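Local coordinates for protein endo-pectate lyase (Erwinia chrysanthemi, PDB 3B4N) that probably depolymerises polygalacturonate and methylated pectins by calcium-dependent eliminative cleavage of galacturonan within the chain, at residues C121-T126 against I139-P144; L153-N158 against H176-N181; A159-L164 against C182-V187; A197-K202 against L226-K231; G201-I206 against T234-G239. All blocks are in the same frame, centred on the assembly; numbering follows the deposited sequence.

Interaction 1: C121-T126 against I139-P144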
# COMPACT_ATOMS: atom_id res chain seq x y z
N CYS A 121 -11.30 -11.76 10.65
CA CYS A 121 -10.55 -11.67 9.40
C CYS A 121 -10.13 -13.04 8.92
O CYS A 121 -9.09 -13.57 9.31
CB CYS A 121 -9.35 -10.75 9.62
SG CYS A 121 -9.87 -9.21 10.44
N LYS A 122 -10.97 -13.62 8.06
CA LYS A 122 -10.75 -14.94 7.49
C LYS A 122 -11.01 -14.81 5.99
O LYS A 122 -11.81 -13.98 5.57
CB LYS A 122 -11.74 -15.94 8.08
CG LYS A 122 -11.65 -16.11 9.60
CD LYS A 122 -10.40 -16.86 10.00
CE LYS A 122 -10.29 -16.97 11.52
NZ LYS A 122 -11.51 -17.57 12.11
N PRO A 123 -10.33 -15.62 5.18
CA PRO A 123 -10.54 -15.55 3.73
C PRO A 123 -12.01 -15.67 3.34
O PRO A 123 -12.73 -16.55 3.83
CB PRO A 123 -9.71 -16.72 3.21
CG PRO A 123 -8.54 -16.72 4.15
CD PRO A 123 -9.21 -16.53 5.50
N GLY A 124 -12.45 -14.76 2.48
CA GLY A 124 -13.83 -14.76 2.02
C GLY A 124 -14.78 -13.89 2.81
O GLY A 124 -15.94 -13.72 2.43
N ALA A 125 -14.30 -13.33 3.91
CA ALA A 125 -15.14 -12.48 4.75
C ALA A 125 -15.50 -11.17 4.07
O ALA A 125 -14.70 -10.60 3.34
CB ALA A 125 -14.44 -12.21 6.06
N THR A 126 -16.72 -10.71 4.31
CA THR A 126 -17.21 -9.44 3.79
C THR A 126 -17.55 -8.55 4.98
O THR A 126 -18.27 -8.96 5.90
CB THR A 126 -18.48 -9.59 2.94
OG1 THR A 126 -18.17 -10.32 1.74
CG2 THR A 126 -19.03 -8.23 2.56
N ILE A 139 -3.54 -13.91 7.05
CA ILE A 139 -4.54 -14.69 6.33
C ILE A 139 -3.98 -14.95 4.95
O ILE A 139 -3.09 -14.24 4.48
CB ILE A 139 -5.91 -13.98 6.21
CG1 ILE A 139 -5.78 -12.73 5.34
CG2 ILE A 139 -6.46 -13.67 7.59
CD1 ILE A 139 -7.13 -12.14 4.96
N GLY A 140 -4.50 -15.98 4.30
CA GLY A 140 -4.04 -16.31 2.96
C GLY A 140 -4.68 -17.60 2.51
O GLY A 140 -5.14 -18.39 3.34
N THR A 141 -4.73 -17.80 1.20
CA THR A 141 -5.29 -19.02 0.65
C THR A 141 -4.22 -19.60 -0.28
O THR A 141 -3.38 -20.40 0.15
CB THR A 141 -6.62 -18.75 -0.11
OG1 THR A 141 -6.44 -17.70 -1.07
CG2 THR A 141 -7.72 -18.34 0.87
N SER A 142 -4.21 -19.16 -1.53
CA SER A 142 -3.24 -19.66 -2.50
C SER A 142 -2.95 -18.64 -3.58
O SER A 142 -3.54 -17.55 -3.61
CB SER A 142 -3.77 -20.94 -3.15
OG SER A 142 -4.99 -20.67 -3.82
N CYS A 143 -2.03 -18.99 -4.47
CA CYS A 143 -1.68 -18.13 -5.59
C CYS A 143 -1.12 -19.03 -6.69
O CYS A 143 0.09 -19.05 -6.94
CB CYS A 143 -0.65 -17.08 -5.17
SG CYS A 143 -0.33 -15.85 -6.46
N PRO A 144 -2.00 -19.79 -7.34
CA PRO A 144 -1.61 -20.71 -8.42
C PRO A 144 -0.99 -19.99 -9.60
O PRO A 144 -1.40 -18.88 -9.95
CB PRO A 144 -2.92 -21.39 -8.80
CG PRO A 144 -3.75 -21.28 -7.55
CD PRO A 144 -3.45 -19.89 -7.08
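The Pro123 ring and the Thr141 side chain run antiparallel past one another, with Pro123 CB and Thr141 CG2 pressed to 3.5 Å, short for two carbons. The threonine torsion explains which branch touches: with chi1 at 52° OG1 sits between the backbone N and the carbonyl carbon, and the methyl CG2, anti to that carbon, lies against the proline ring. The next ring atom, Pro123 CG, meets the same methyl and also lies 3.9 Å from Gly140 O. Pro123 CD faces the branch point of the isoleucine, 4.2 Å from Ile139 CB, which puts three consecutive residues of 139-141 along one proline. Ile139 in turn uses CG2, 3.1 Å from Cys121 O. The contact between the turn and the chain leaving strand 138-139 is thus made by carbons, with two carbonyl oxygens, Cys121 O and Gly140 O, among their partners. Within 121-126 the backbone makes a type II beta turn, closed by the bond from Ala125 N to Lys122 O at 3.1 Å; Gly124, with phi 93°, fits its third position. Cys121 and Cys143 are anchored separately, by disulfides to Cys134 and Cys193. In the parallel beta helix, Ile139 packs on Leu164 and Ile166 of strand 164-166 and on Ile154, Thr141 covers Leu153, and Gly124 and Ala125 make backbone bonds that join the turn to Leu153 and strand 154-157.

Interaction 2: L153-N158 against H176-N181. With ZN (zinc ion), chain E; ZN (zinc ion), chain F.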
# COMPACT_ATOMS: atom_id res chain seq x y z
N LEU A 153 -9.57 -12.05 -0.82
CA LEU A 153 -9.45 -12.59 0.53
C LEU A 153 -10.41 -11.87 1.47
O LEU A 153 -10.95 -12.46 2.40
CB LEU A 153 -8.03 -12.43 1.05
CG LEU A 153 -6.93 -13.22 0.34
CD1 LEU A 153 -5.58 -12.81 0.87
CD2 LEU A 153 -7.17 -14.72 0.56
N ILE A 154 -10.59 -10.58 1.23
CA ILE A 154 -11.46 -9.74 2.03
C ILE A 154 -12.23 -8.83 1.10
O ILE A 154 -11.66 -8.29 0.15
CB ILE A 154 -10.66 -8.84 3.01
CG1 ILE A 154 -9.88 -9.70 4.01
CG2 ILE A 154 -11.60 -7.86 3.73
CD1 ILE A 154 -10.75 -10.47 4.98
N ILE A 155 -13.52 -8.67 1.36
CA ILE A 155 -14.38 -7.79 0.57
C ILE A 155 -14.91 -6.71 1.49
O ILE A 155 -15.47 -7.00 2.56
CB ILE A 155 -15.57 -8.55 -0.05
CG1 ILE A 155 -15.06 -9.61 -1.03
CG2 ILE A 155 -16.50 -7.58 -0.76
CD1 ILE A 155 -16.15 -10.47 -1.60
N LEU A 156 -14.73 -5.46 1.08
CA LEU A 156 -15.19 -4.33 1.87
C LEU A 156 -16.32 -3.62 1.13
O LEU A 156 -16.24 -3.39 -0.07
CB LEU A 156 -14.02 -3.36 2.09
CG LEU A 156 -12.75 -3.91 2.74
CD1 LEU A 156 -11.67 -2.83 2.74
CD2 LEU A 156 -13.05 -4.38 4.17
N LYS A 157 -17.38 -3.30 1.86
CA LYS A 157 -18.50 -2.56 1.28
C LYS A 157 -18.69 -1.38 2.23
O LYS A 157 -19.29 -1.52 3.30
CB LYS A 157 -19.76 -3.44 1.23
CG LYS A 157 -19.67 -4.54 0.18
CD LYS A 157 -20.94 -5.39 0.12
CE LYS A 157 -22.14 -4.55 -0.28
NZ LYS A 157 -21.93 -3.85 -1.58
N ASN A 158 -18.14 -0.23 1.84
CA ASN A 158 -18.17 0.99 2.66
C ASN A 158 -17.64 0.61 4.04
O ASN A 158 -18.21 0.97 5.07
CB ASN A 158 -19.59 1.55 2.77
CG ASN A 158 -19.61 2.98 3.28
OD1 ASN A 158 -20.22 3.29 4.30
ND2 ASN A 158 -18.93 3.87 2.56
N HIS A 176 -10.82 -6.39 -1.91
CA HIS A 176 -11.73 -5.65 -2.78
C HIS A 176 -12.52 -4.58 -2.06
O HIS A 176 -13.02 -4.82 -0.96
CB HIS A 176 -12.78 -6.56 -3.41
CG HIS A 176 -12.30 -7.36 -4.57
ND1 HIS A 176 -13.17 -8.00 -5.43
CD2 HIS A 176 -11.06 -7.66 -5.01
CE1 HIS A 176 -12.48 -8.66 -6.34
NE2 HIS A 176 -11.20 -8.47 -6.11
N CYS A 177 -12.62 -3.40 -2.67
CA CYS A 177 -13.51 -2.38 -2.14
C CYS A 177 -14.63 -2.48 -3.18
O CYS A 177 -14.50 -1.98 -4.30
CB CYS A 177 -12.90 -0.99 -2.20
SG CYS A 177 -14.10 0.31 -1.74
N ASP A 178 -15.72 -3.14 -2.83
CA ASP A 178 -16.80 -3.33 -3.80
C ASP A 178 -17.98 -2.37 -3.81
O ASP A 178 -18.90 -2.51 -4.61
CB ASP A 178 -17.26 -4.78 -3.74
CG ASP A 178 -16.26 -5.74 -4.37
OD1 ASP A 178 -16.31 -6.94 -4.08
OD2 ASP A 178 -15.40 -5.28 -5.17
N SER A 179 -17.95 -1.39 -2.91
CA SER A 179 -19.00 -0.38 -2.86
C SER A 179 -18.63 0.67 -1.84
O SER A 179 -17.90 0.40 -0.88
CB SER A 179 -20.36 -0.99 -2.51
OG SER A 179 -20.45 -1.31 -1.14
N GLY A 180 -19.11 1.89 -2.07
CA GLY A 180 -18.85 2.98 -1.15
C GLY A 180 -17.41 3.35 -0.88
O GLY A 180 -16.54 3.24 -1.74
N ASN A 181 -17.17 3.78 0.35
CA ASN A 181 -15.85 4.22 0.76
C ASN A 181 -15.16 3.24 1.67
O ASN A 181 -15.63 2.96 2.78
CB ASN A 181 -15.98 5.57 1.45
CG ASN A 181 -16.76 6.54 0.61
OD1 ASN A 181 -16.46 6.72 -0.57
ND2 ASN A 181 -17.77 7.15 1.21
ZN ZN E . -15.27 -8.08 -5.35
ZN ZN F . -10.37 -8.60 -8.07
O HOH W 1 -15.69 -7.82 -7.30
O HOH W 2 -8.55 -7.32 -9.10
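His176 enters the contact through its backbone, N donating to Ile154 O at 2.9 Å and O accepting from Leu156 N, in a parallel pairing of strands 154-157 and 176-179 of the beta helix. Its CB lies 4.1 Å from Ile154 O and also approaches a first zinc ion. CG, beside the backbone N (chi1 -79°), is 3.2 Å from that zinc, which ND1 binds at 2.1 Å. CE1 lies near both this zinc and a second one; CD2 is near the second, which NE2 binds at 2.1 Å. One imidazole thus bridges two metals, which should fix the ring's rotation. Asp178 OD1 and a water molecule also bind the first zinc, OD1 at 2.0 Å from a position at the ring edge and in its plane; Asp173 OD1 and another water bind the second. Ile155 CG2 touches the carboxylate from the neighbouring strand, 3.4 Å from Asp178 OD1. Near the other end the lysine chain, bent at its last two torsions, makes a weak bond from Lys157 NZ to Ser179 OG. On its other side strand 154-157 bonds to strand 125-128, and Ile154 packs inward on Ile139 and Leu164.

Interaction 3: A159-L164 against C182-V187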
# COMPACT_ATOMS: atom_id res chain seq x y z
N ALA A 159 -16.53 -0.10 4.04
CA ALA A 159 -15.93 -0.59 5.28
C ALA A 159 -14.42 -0.39 5.35
O ALA A 159 -13.76 -0.12 4.34
CB ALA A 159 -16.26 -2.07 5.45
N THR A 160 -13.89 -0.54 6.55
CA THR A 160 -12.47 -0.38 6.80
C THR A 160 -11.89 -1.63 7.44
O THR A 160 -12.52 -2.25 8.29
CB THR A 160 -12.20 0.81 7.77
OG1 THR A 160 -12.59 2.03 7.14
CG2 THR A 160 -10.71 0.89 8.14
N VAL A 161 -10.70 -2.02 7.00
CA VAL A 161 -10.01 -3.14 7.60
C VAL A 161 -8.62 -2.63 7.98
O VAL A 161 -8.02 -1.84 7.25
CB VAL A 161 -9.89 -4.35 6.63
CG1 VAL A 161 -9.07 -3.98 5.40
CG2 VAL A 161 -9.25 -5.52 7.36
N LYS A 162 -8.14 -3.02 9.15
CA LYS A 162 -6.81 -2.58 9.56
C LYS A 162 -6.01 -3.63 10.28
O LYS A 162 -6.57 -4.56 10.87
CB LYS A 162 -6.89 -1.30 10.40
CG LYS A 162 -7.72 -1.39 11.66
CD LYS A 162 -7.85 0.00 12.27
CE LYS A 162 -8.69 0.01 13.53
NZ LYS A 162 -8.85 1.41 14.03
N ASN A 163 -4.69 -3.49 10.21
CA ASN A 163 -3.73 -4.37 10.87
C ASN A 163 -3.89 -5.82 10.42
O ASN A 163 -4.28 -6.69 11.20
CB ASN A 163 -3.93 -4.28 12.39
CG ASN A 163 -3.96 -2.86 12.89
OD1 ASN A 163 -4.83 -2.49 13.68
ND2 ASN A 163 -3.02 -2.05 12.44
N LEU A 164 -3.57 -6.07 9.16
CA LEU A 164 -3.71 -7.41 8.60
C LEU A 164 -2.51 -7.74 7.75
O LEU A 164 -1.96 -6.88 7.08
CB LEU A 164 -4.98 -7.46 7.74
CG LEU A 164 -5.32 -8.75 6.98
CD1 LEU A 164 -5.70 -9.85 7.97
CD2 LEU A 164 -6.49 -8.48 6.03
N CYS A 182 -14.04 2.72 1.19
CA CYS A 182 -13.30 1.74 1.94
C CYS A 182 -11.91 2.23 2.29
O CYS A 182 -11.28 2.97 1.53
CB CYS A 182 -13.14 0.46 1.13
SG CYS A 182 -14.58 -0.15 0.21
N THR A 183 -11.44 1.80 3.45
CA THR A 183 -10.10 2.15 3.89
C THR A 183 -9.36 0.86 4.23
O THR A 183 -9.89 -0.03 4.91
CB THR A 183 -10.14 3.10 5.10
OG1 THR A 183 -10.68 4.36 4.68
CG2 THR A 183 -8.74 3.33 5.64
N ILE A 184 -8.14 0.75 3.70
CA ILE A 184 -7.27 -0.40 3.92
C ILE A 184 -6.10 0.22 4.66
O ILE A 184 -5.23 0.87 4.08
CB ILE A 184 -6.89 -1.01 2.55
CG1 ILE A 184 -8.17 -1.50 1.85
CG2 ILE A 184 -5.89 -2.14 2.74
CD1 ILE A 184 -7.95 -2.00 0.42
N GLU A 185 -6.11 0.02 5.98
CA GLU A 185 -5.17 0.65 6.89
C GLU A 185 -4.18 -0.30 7.54
O GLU A 185 -4.56 -1.24 8.22
CB GLU A 185 -6.01 1.38 7.94
CG GLU A 185 -5.26 2.18 8.97
CD GLU A 185 -6.21 2.99 9.83
OE1 GLU A 185 -5.73 3.75 10.70
OE2 GLU A 185 -7.45 2.88 9.63
N ASN A 186 -2.90 -0.03 7.34
CA ASN A 186 -1.83 -0.86 7.88
C ASN A 186 -1.98 -2.34 7.52
O ASN A 186 -2.09 -3.20 8.39
CB ASN A 186 -1.71 -0.72 9.39
CG ASN A 186 -0.41 -1.30 9.90
OD1 ASN A 186 0.62 -1.20 9.23
ND2 ASN A 186 -0.44 -1.90 11.09
N VAL A 187 -1.97 -2.61 6.22
CA VAL A 187 -2.04 -3.98 5.74
C VAL A 187 -0.67 -4.28 5.14
O VAL A 187 -0.04 -3.41 4.54
CB VAL A 187 -3.16 -4.16 4.69
CG1 VAL A 187 -3.03 -5.54 4.04
CG2 VAL A 187 -4.53 -4.04 5.37
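Thr183 O receives both the amide of Val161, N to O 3.0 Å, and the CA-H of Thr160, one of the paired contacts that join successive coils of this right-handed parallel beta helix. Glu185 O repeats the pattern with Asn163 N and Lys162 CA, while Val161 O takes Glu185 N in a nearly straight bond of 174°. The strand axes are only 3° apart, consistent with one coil lying directly over the next. On the partly exposed face Thr160 and Thr183 run abreast in the same direction, and Thr160 OG1 is 3.4 Å from Thr183 CB. Lys162 and Glu185 also keep together, with CB to CB at 3.7 Å; their charged ends, Lys162 NZ and Glu185 OE2, are 4.8 Å apart and not in contact, though the opposite charges may attract weakly. At the corner Asn163 and Asn186 both have positive phi and psi, which turns each coil toward its next strand at the same level. Their side chains cross with amide planes 76° apart rather than stacking flat, and Asn186 ND2 has a weak bond to Gly36 O. Past the corner the interior resumes, where Leu164 CB meets Val187 CG2 at 4.2 Å.

Interaction 4: A197-K202 against L226-K231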
# COMPACT_ATOMS: atom_id res chain seq x y z
N ALA A 197 -4.99 -4.58 -3.90
CA ALA A 197 -6.34 -4.10 -3.62
C ALA A 197 -6.98 -3.66 -4.92
O ALA A 197 -6.30 -3.21 -5.84
CB ALA A 197 -6.30 -2.94 -2.63
N THR A 198 -8.30 -3.77 -4.97
CA THR A 198 -9.08 -3.45 -6.16
C THR A 198 -10.21 -2.48 -5.83
O THR A 198 -11.02 -2.74 -4.94
CB THR A 198 -9.70 -4.73 -6.77
OG1 THR A 198 -8.66 -5.68 -7.03
CG2 THR A 198 -10.46 -4.42 -8.05
N ASN A 199 -10.25 -1.37 -6.54
CA ASN A 199 -11.29 -0.38 -6.33
C ASN A 199 -12.45 -0.61 -7.29
O ASN A 199 -12.38 -0.28 -8.48
CB ASN A 199 -10.73 1.04 -6.51
CG ASN A 199 -11.71 2.11 -6.08
OD1 ASN A 199 -12.87 1.80 -5.77
ND2 ASN A 199 -11.26 3.36 -6.04
N ASN A 200 -13.51 -1.22 -6.76
CA ASN A 200 -14.75 -1.46 -7.49
C ASN A 200 -15.83 -0.64 -6.76
O ASN A 200 -17.02 -0.89 -6.92
CB ASN A 200 -15.18 -2.94 -7.41
CG ASN A 200 -14.28 -3.86 -8.21
OD1 ASN A 200 -14.03 -4.99 -7.80
ND2 ASN A 200 -13.83 -3.41 -9.37
N GLY A 201 -15.39 0.34 -5.96
CA GLY A 201 -16.31 1.17 -5.19
C GLY A 201 -16.25 2.65 -5.50
O GLY A 201 -15.97 3.03 -6.63
N LYS A 202 -16.51 3.50 -4.50
CA LYS A 202 -16.50 4.94 -4.71
C LYS A 202 -15.14 5.56 -4.39
O LYS A 202 -14.57 6.26 -5.23
CB LYS A 202 -17.59 5.60 -3.85
CG LYS A 202 -17.86 7.06 -4.17
CD LYS A 202 -18.43 7.25 -5.57
CE LYS A 202 -18.83 8.70 -5.80
NZ LYS A 202 -19.08 9.00 -7.24
N LEU A 226 -2.37 -1.66 -7.17
CA LEU A 226 -3.76 -1.22 -7.04
C LEU A 226 -4.47 -1.24 -8.40
O LEU A 226 -4.05 -0.58 -9.35
CB LEU A 226 -3.80 0.19 -6.43
CG LEU A 226 -3.02 0.36 -5.12
CD1 LEU A 226 -2.98 1.83 -4.70
CD2 LEU A 226 -3.64 -0.49 -4.03
N GLN A 227 -5.55 -2.02 -8.47
CA GLN A 227 -6.36 -2.13 -9.68
C GLN A 227 -7.60 -1.27 -9.46
O GLN A 227 -8.18 -1.30 -8.38
CB GLN A 227 -6.75 -3.59 -9.92
CG GLN A 227 -7.64 -3.84 -11.13
CD GLN A 227 -6.99 -3.48 -12.45
OE1 GLN A 227 -5.76 -3.45 -12.57
NE2 GLN A 227 -7.81 -3.22 -13.46
N HIS A 228 -8.01 -0.53 -10.48
CA HIS A 228 -9.15 0.37 -10.33
C HIS A 228 -10.11 0.16 -11.50
O HIS A 228 -9.78 0.48 -12.65
CB HIS A 228 -8.58 1.80 -10.28
CG HIS A 228 -9.56 2.85 -9.86
ND1 HIS A 228 -9.14 4.03 -9.27
CD2 HIS A 228 -10.90 2.96 -10.02
CE1 HIS A 228 -10.19 4.82 -9.09
NE2 HIS A 228 -11.26 4.19 -9.53
N ASN A 229 -11.28 -0.39 -11.18
CA ASN A 229 -12.30 -0.73 -12.17
C ASN A 229 -13.55 0.14 -12.18
O ASN A 229 -14.16 0.34 -13.23
CB ASN A 229 -12.78 -2.17 -11.96
CG ASN A 229 -11.65 -3.18 -12.01
OD1 ASN A 229 -11.64 -4.14 -11.24
ND2 ASN A 229 -10.71 -2.98 -12.92
N SER A 230 -13.98 0.61 -11.02
CA SER A 230 -15.19 1.43 -11.00
C SER A 230 -14.91 2.78 -11.66
O SER A 230 -13.76 3.13 -11.93
CB SER A 230 -15.67 1.64 -9.56
OG SER A 230 -14.64 2.23 -8.79
N LYS A 231 -15.98 3.53 -11.94
CA LYS A 231 -15.88 4.85 -12.56
C LYS A 231 -16.42 5.92 -11.61
O LYS A 231 -17.15 5.61 -10.66
CB LYS A 231 -16.68 4.89 -13.87
CG LYS A 231 -16.35 3.76 -14.83
CD LYS A 231 -17.34 3.71 -15.99
CE LYS A 231 -17.15 2.45 -16.81
NZ LYS A 231 -18.30 2.22 -17.74
O HOH W 3 -18.28 4.12 -8.32
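Ala197 to Asn199 pair in parallel with Leu226 to His228, the two segments running 18° apart, and the register then slips until Asn200 lies nearest Ser230. This is coil-on-coil pairing in a parallel beta helix, and the slip centres on Asn199 O, gripped by Asn229 N at 2.9 Å and by Ser230 N at 3.1 Å. The side chain of Asn199 packs over the His228 ring: CB makes a CH-pi contact with the face, 4.1 Å from the centroid, and Asn199 ND2 sits 3.5 Å above the plane, offset toward the rim. Its amide donates on to Thr235 OG1, while Asn199 OD1 accepts Gly201 N in plane, making an Asx turn. Both ring nitrogens of His228 have partners as well, NE2 bonding Ser233 OG and ND1 bonding Trp251 NE1, which should fix the rotation of the ring. Past the strands Asn200 and Asn229 set their amides nearly coplanar, 22° apart, and Asn200 ND2 reaches a lone pair of Asn229 OD1 at 3.0 Å. Thr198 CG2 approaches that same oxygen. Leu226 CD2 touches Ala197 CB in the interior. Farther along the loop, Ser230 OG, set between its backbone N and carbonyl carbon (chi1 57°), donates to Gly201 O at 2.7 Å; a water molecule also donates to Gly201 O and spans to Lys231 O, 3.0 Å from the latter.

Interaction 5: G201-I206 against T234-G239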
# COMPACT_ATOMS: atom_id res chain seq x y z
N GLY A 201 -15.39 0.34 -5.96
CA GLY A 201 -16.31 1.17 -5.19
C GLY A 201 -16.25 2.65 -5.50
O GLY A 201 -15.97 3.03 -6.63
N LYS A 202 -16.51 3.50 -4.50
CA LYS A 202 -16.50 4.94 -4.71
C LYS A 202 -15.14 5.56 -4.39
O LYS A 202 -14.57 6.26 -5.23
CB LYS A 202 -17.59 5.60 -3.85
CG LYS A 202 -17.86 7.06 -4.17
CD LYS A 202 -18.43 7.25 -5.57
CE LYS A 202 -18.83 8.70 -5.80
NZ LYS A 202 -19.08 9.00 -7.24
N THR A 203 -14.65 5.34 -3.18
CA THR A 203 -13.32 5.83 -2.80
C THR A 203 -12.62 4.74 -2.00
O THR A 203 -13.15 4.27 -0.99
CB THR A 203 -13.36 7.09 -1.90
OG1 THR A 203 -14.07 8.14 -2.57
CG2 THR A 203 -11.94 7.59 -1.64
N MET A 204 -11.45 4.33 -2.47
CA MET A 204 -10.65 3.32 -1.78
C MET A 204 -9.38 4.02 -1.30
O MET A 204 -8.60 4.53 -2.10
CB MET A 204 -10.33 2.15 -2.72
CG MET A 204 -9.39 1.11 -2.09
SD MET A 204 -9.10 -0.32 -3.15
CE MET A 204 -7.79 0.32 -4.17
N THR A 205 -9.18 4.05 0.01
CA THR A 205 -8.03 4.72 0.60
C THR A 205 -7.06 3.75 1.25
O THR A 205 -7.47 2.92 2.07
CB THR A 205 -8.50 5.72 1.68
OG1 THR A 205 -9.41 6.66 1.10
CG2 THR A 205 -7.32 6.48 2.28
N ILE A 206 -5.79 3.83 0.85
CA ILE A 206 -4.73 3.00 1.41
C ILE A 206 -4.01 3.92 2.40
O ILE A 206 -3.49 4.97 2.00
CB ILE A 206 -3.72 2.55 0.33
CG1 ILE A 206 -4.43 1.90 -0.86
CG2 ILE A 206 -2.70 1.60 0.95
CD1 ILE A 206 -5.33 0.71 -0.52
N THR A 234 -12.31 7.22 -6.87
CA THR A 234 -10.95 7.60 -6.54
C THR A 234 -10.21 6.60 -5.67
O THR A 234 -10.80 6.01 -4.77
CB THR A 234 -10.96 8.92 -5.73
OG1 THR A 234 -11.79 9.87 -6.42
CG2 THR A 234 -9.56 9.49 -5.56
N THR A 235 -8.92 6.41 -5.96
CA THR A 235 -8.06 5.58 -5.13
C THR A 235 -7.09 6.60 -4.50
O THR A 235 -6.48 7.40 -5.21
CB THR A 235 -7.27 4.54 -5.94
OG1 THR A 235 -8.20 3.59 -6.49
CG2 THR A 235 -6.28 3.80 -5.04
N VAL A 236 -7.01 6.57 -3.17
CA VAL A 236 -6.17 7.49 -2.41
C VAL A 236 -5.05 6.71 -1.73
O VAL A 236 -5.29 5.65 -1.17
CB VAL A 236 -7.01 8.21 -1.33
CG1 VAL A 236 -6.16 9.21 -0.55
CG2 VAL A 236 -8.19 8.92 -1.99
N VAL A 237 -3.82 7.23 -1.81
CA VAL A 237 -2.66 6.59 -1.20
C VAL A 237 -1.94 7.58 -0.30
O VAL A 237 -1.43 8.60 -0.78
CB VAL A 237 -1.68 6.07 -2.27
CG1 VAL A 237 -0.47 5.40 -1.59
CG2 VAL A 237 -2.38 5.09 -3.21
N LYS A 238 -1.92 7.29 1.00
CA LYS A 238 -1.27 8.17 1.96
C LYS A 238 -0.65 7.38 3.11
O LYS A 238 -0.62 6.15 3.07
CB LYS A 238 -2.28 9.20 2.50
CG LYS A 238 -3.49 8.62 3.21
CD LYS A 238 -4.47 9.76 3.49
CE LYS A 238 -5.76 9.29 4.10
NZ LYS A 238 -6.55 10.49 4.52
N GLY A 239 -0.14 8.08 4.11
CA GLY A 239 0.46 7.40 5.25
C GLY A 239 1.77 6.71 4.94
O GLY A 239 2.23 5.87 5.71
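Met204 and Thr235 meet on the buried face of two parallel strands, 203-206 and 234-238, whose axes diverge by 14°. The methionine chain is extended to SD and then bent (chi3 84°), which carries CE alongside the threonine, 3.9 Å from Thr235 CG2. The hydroxyl of Thr235 is not left to the apolar interior, being satisfied by Asn199. Next to this pair Ile206 and Val237 meet more loosely, Ile206 CG1 being 4.5 Å from Val237 CG2, yet both are covered further by Leu226, with Ile184 on Ile206 and Val268 on Val237. The backbone between the faces is regular. Five amide bonds run from Thr234 N to Lys202 O through to Lys238 N to Ile206 O, and the shortest, Val236 N to Met204 O and Ile206 N to Val236 O, are 2.8 Å each.

The other face is partly open to solvent, and there contact is made by methyls and aliphatic chain. Val236 meets two threonines of strand 203-206: CG2 is 4.0 Å from Thr203 CG2, and CB is 3.8 Å from Thr205 OG1. Farther along, the extended lysine crosses the second threonine, Lys238 CE approaching Thr205 CG2 to 3.7 Å. The pair distances on the two faces are alike, and the difference lies in what covers them. Parallel strands stacked in register, one face buried and one partly exposed, are characteristic of the coils of the parallel beta helix of pectate lyases.

How the interactions relate
Interactions 2 and 3 join the same two coils, strand following strand along the chain, and the Cys177-Cys182 disulfide ties their second segments. Interactions 4 and 5 do likewise for two later coils and share Gly201 and Lys202. Interaction 3 is the most buried and rests on regular amide bonds with apolar packing; interaction 5 has the same regularity but one partly exposed face. Interactions 2 and 4 lie side by side in one sheet, bonded through Cys177 O and Asn200 N, and are richer in polar side chains: zinc ligands in the first, asparagine amides and a histidine in the second. Interaction 1, partly buried, differs in being a turn-and-loop joint made by carbon contacts.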